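Local coordinates for GH62 hydrolase (Scytalidium thermophilum, PDB 4PVA), which probably cleaves alpha-L-arabinofuranose side chains from arabinoxylan, as a family 62 glycoside hydrolase of a thermophilic fungus, at residues Asp163-Glu171 with Leu302-Asp310. Numbering follows the deposited sequence.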
loop_
_atom_site.group_PDB
_atom_site.type_symbol
_atom_site.label_atom_id
_atom_site.label_comp_id
_atom_site.label_asym_id
_atom_site.label_seq_id
_atom_site.Cartn_x
_atom_site.Cartn_y
_atom_site.Cartn_z
ATOM N N ASP A 163 -3.146 -7.240 3.205
ATOM C CA ASP A 163 -2.181 -6.223 2.813
ATOM C C ASP A 163 -1.050 -6.768 1.989
ATOM O O ASP A 163 0.132 -6.851 2.416
ATOM C CB ASP A 163 -1.698 -5.435 4.030
ATOM C CG ASP A 163 -2.814 -4.678 4.677
ATOM O OD1 ASP A 163 -3.974 -4.724 4.185
ATOM O OD2 ASP A 163 -2.606 -3.999 5.679
HETATM N N MSE A 164 -1.387 -7.092 0.746
HETATM C CA MSE A 164 -0.480 -7.771 -0.170
HETATM C C MSE A 164 0.356 -6.777 -0.945
HETATM O O MSE A 164 -0.150 -5.751 -1.448
HETATM C CB MSE A 164 -1.351 -8.586 -1.152
HETATM C CG MSE A 164 -2.497 -9.382 -0.567
HETATM SE SE MSE A 164 -1.801 -10.649 0.737
HETATM C CE MSE A 164 -3.541 -11.272 1.424
ATOM N N TRP A 165 1.652 -7.055 -1.083
ATOM C CA TRP A 165 2.578 -6.136 -1.752
ATOM C C TRP A 165 3.578 -6.895 -2.596
ATOM O O TRP A 165 4.318 -7.730 -2.055
ATOM C CB TRP A 165 3.346 -5.313 -0.690
ATOM C CG TRP A 165 4.265 -4.307 -1.284
ATOM C CD1 TRP A 165 5.557 -4.481 -1.692
ATOM C CD2 TRP A 165 3.947 -2.953 -1.546
ATOM N NE1 TRP A 165 6.058 -3.311 -2.209
ATOM C CE2 TRP A 165 5.072 -2.367 -2.143
ATOM C CE3 TRP A 165 2.806 -2.179 -1.365
ATOM C CZ2 TRP A 165 5.111 -1.035 -2.500
ATOM C CZ3 TRP A 165 2.842 -0.854 -1.757
ATOM C CH2 TRP A 165 3.974 -0.305 -2.312
ATOM N N VAL A 166 3.652 -6.599 -3.884
ATOM C CA VAL A 166 4.674 -7.166 -4.755
ATOM C C VAL A 166 5.783 -6.154 -5.030
ATOM O O VAL A 166 5.532 -4.973 -5.276
ATOM C CB VAL A 166 4.060 -7.622 -6.106
ATOM C CG1 VAL A 166 5.105 -7.961 -7.160
ATOM C CG2 VAL A 166 3.118 -8.774 -5.867
ATOM N N VAL A 167 7.017 -6.644 -5.030
ATOM C CA VAL A 167 8.157 -5.882 -5.508
ATOM C C VAL A 167 9.153 -6.830 -6.140
ATOM O O VAL A 167 9.435 -7.892 -5.604
ATOM C CB VAL A 167 8.776 -5.005 -4.386
ATOM C CG1 VAL A 167 9.163 -5.851 -3.188
ATOM C CG2 VAL A 167 9.981 -4.218 -4.907
ATOM N N CYS A 168 9.682 -6.428 -7.284
ATOM C CA CYS A 168 10.610 -7.250 -8.057
ATOM C C CYS A 168 11.964 -6.593 -8.118
ATOM O O CYS A 168 12.049 -5.378 -8.227
ATOM C CB CYS A 168 10.079 -7.481 -9.484
ATOM S SG CYS A 168 8.359 -8.046 -9.542
ATOM N N ASP A 169 13.029 -7.397 -8.016
ATOM C CA ASP A 169 14.394 -6.840 -8.178
ATOM C C ASP A 169 14.667 -6.583 -9.663
ATOM O O ASP A 169 13.841 -6.895 -10.525
ATOM C CB ASP A 169 15.465 -7.707 -7.483
ATOM C CG ASP A 169 15.704 -9.077 -8.164
ATOM O OD1 ASP A 169 15.842 -9.074 -9.420
ATOM O OD2 ASP A 169 15.839 -10.113 -7.470
ATOM N N ASP A 170 15.766 -5.898 -9.942
ATOM C CA ASP A 170 16.041 -5.502 -11.335
ATOM C C ASP A 170 17.207 -6.301 -11.915
ATOM O O ASP A 170 17.910 -5.807 -12.826
ATOM C CB ASP A 170 16.204 -3.979 -11.484
ATOM C CG ASP A 170 17.501 -3.486 -10.975
ATOM O OD1 ASP A 170 18.198 -4.270 -10.311
ATOM O OD2 ASP A 170 17.861 -2.305 -11.239
ATOM N N GLU A 171 17.458 -7.498 -11.397
ATOM C CA GLU A 171 18.490 -8.385 -11.962
ATOM C C GLU A 171 18.276 -8.593 -13.439
ATOM O O GLU A 171 17.137 -8.673 -13.895
ATOM C CB GLU A 171 18.531 -9.730 -11.264
ATOM C CG GLU A 171 19.164 -9.683 -9.896
ATOM N N LEU A 302 7.691 6.242 -11.616
ATOM C CA LEU A 302 8.403 5.100 -12.185
ATOM C C LEU A 302 7.486 3.941 -11.868
ATOM O O LEU A 302 7.502 3.399 -10.757
ATOM C CB LEU A 302 9.799 4.976 -11.561
ATOM C CG LEU A 302 10.660 6.235 -11.710
ATOM C CD1 LEU A 302 11.937 6.059 -10.933
ATOM C CD2 LEU A 302 10.977 6.523 -13.170
ATOM N N THR A 303 6.653 3.575 -12.817
ATOM C CA THR A 303 5.465 2.774 -12.520
ATOM C C THR A 303 5.622 1.267 -12.632
ATOM O O THR A 303 4.657 0.561 -12.366
ATOM C CB THR A 303 4.307 3.176 -13.429
ATOM O OG1 THR A 303 4.695 2.952 -14.786
ATOM C CG2 THR A 303 3.956 4.616 -13.233
ATOM N N ASP A 304 6.826 0.788 -12.929
ATOM C CA ASP A 304 7.012 -0.622 -13.220
ATOM C C ASP A 304 7.145 -1.485 -11.954
ATOM O O ASP A 304 7.047 -0.984 -10.804
ATOM C CB ASP A 304 8.141 -0.864 -14.225
ATOM C CG ASP A 304 9.507 -0.880 -13.660
ATOM O OD1 ASP A 304 9.718 -0.752 -12.437
ATOM O OD2 ASP A 304 10.478 -0.976 -14.459
ATOM N N GLN A 305 7.391 -2.772 -12.134
ATOM C CA GLN A 305 7.326 -3.758 -11.082
ATOM C C GLN A 305 8.473 -3.712 -10.103
ATOM O O GLN A 305 8.480 -4.494 -9.177
ATOM C CB GLN A 305 7.225 -5.163 -11.726
ATOM C CG GLN A 305 8.498 -5.635 -12.422
ATOM C CD GLN A 305 8.713 -5.102 -13.830
ATOM O OE1 GLN A 305 7.867 -4.479 -14.423
ATOM N NE2 GLN A 305 9.879 -5.373 -14.330
ATOM N N THR A 306 9.438 -2.827 -10.351
ATOM C CA THR A 306 10.527 -2.656 -9.404
ATOM C C THR A 306 10.182 -1.713 -8.237
ATOM O O THR A 306 10.966 -1.591 -7.297
ATOM C CB THR A 306 11.846 -2.188 -10.095
ATOM O OG1 THR A 306 11.667 -0.879 -10.634
ATOM C CG2 THR A 306 12.270 -3.162 -11.198
ATOM N N LEU A 307 9.057 -1.003 -8.323
ATOM C CA LEU A 307 8.581 -0.142 -7.218
ATOM C C LEU A 307 9.692 0.827 -6.809
ATOM O O LEU A 307 9.998 1.037 -5.628
ATOM C CB LEU A 307 8.075 -0.985 -6.052
ATOM C CG LEU A 307 6.631 -1.487 -6.148
ATOM C CD1 LEU A 307 5.635 -0.363 -6.149
ATOM C CD2 LEU A 307 6.392 -2.394 -7.372
ATOM N N THR A 308 10.259 1.480 -7.815
ATOM C CA THR A 308 11.354 2.413 -7.648
ATOM C C THR A 308 10.883 3.844 -7.386
ATOM O O THR A 308 10.006 4.340 -8.063
ATOM C CB THR A 308 12.302 2.368 -8.854
ATOM O OG1 THR A 308 12.761 1.031 -9.043
ATOM C CG2 THR A 308 13.505 3.276 -8.648
ATOM N N LEU A 309 11.506 4.478 -6.387
ATOM C CA LEU A 309 11.305 5.887 -6.059
ATOM C C LEU A 309 12.554 6.693 -6.418
ATOM O O LEU A 309 13.661 6.289 -6.124
ATOM C CB LEU A 309 11.028 6.062 -4.559
ATOM C CG LEU A 309 9.893 5.222 -3.975
ATOM C CD1 LEU A 309 9.679 5.598 -2.538
ATOM C CD2 LEU A 309 8.618 5.377 -4.760
ATOM N N ASP A 310 12.329 7.860 -7.006
ATOM C CA ASP A 310 13.392 8.810 -7.320
ATOM C C ASP A 310 13.460 9.847 -6.218
ATOM O O ASP A 310 12.640 10.750 -6.172
ATOM C CB ASP A 310 13.102 9.481 -8.664
ATOM C CG ASP A 310 14.168 10.458 -9.070
ATOM O OD1 ASP A 310 15.048 10.818 -8.270
ATOM O OD2 ASP A 310 14.107 10.842 -10.262
HETATM O O HOH W 1 13.205 -3.185 -7.066
HETATM O O HOH W 2 12.331 -6.384 -12.877
#
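Trp165 meets Leu307 obliquely, its ring atom CZ2 lying 3.7 Å from Leu307 CD1. With CG anti to the backbone N (chi1 -177°), the indole's benzo end comes up to the leucine, while NE1 donates to Ile226 O in strand 222-229. Next along the strand, Val166 O packs against the other branch of the same leucine, CD2, and accepts from Gln104. Val167 reaches Leu307 CB through CG2. At Cys168 the backbone itself joins the two segments: N donates to Gln305 O (3.0 Å), tilted 16° from the carbonyl plane, while SG rests 3.8 Å from Gln305 CG. Thr306 CA lies 3.3 Å from Cys168 O in a CA-H...O contact, and a water donates to both Cys168 O and Thr306 O. Asp169 O takes a second water, held by Gln305 NE2; OE1 of that amide accepts from Glu109 N. Asp170 CB touches Thr306 CG2. Within the type I turn 304-307, Asp304 OD1 accepts from Thr306 N, an Asx turn, from above its carboxylate plane, and from Thr306 OG1 through its syn lone pair. In this five-bladed beta-propeller, the one direct hydrogen bond between strand and turn is thus backbone to backbone, extended by two bound waters and the Gln305 amide, beside apolar leucine packing.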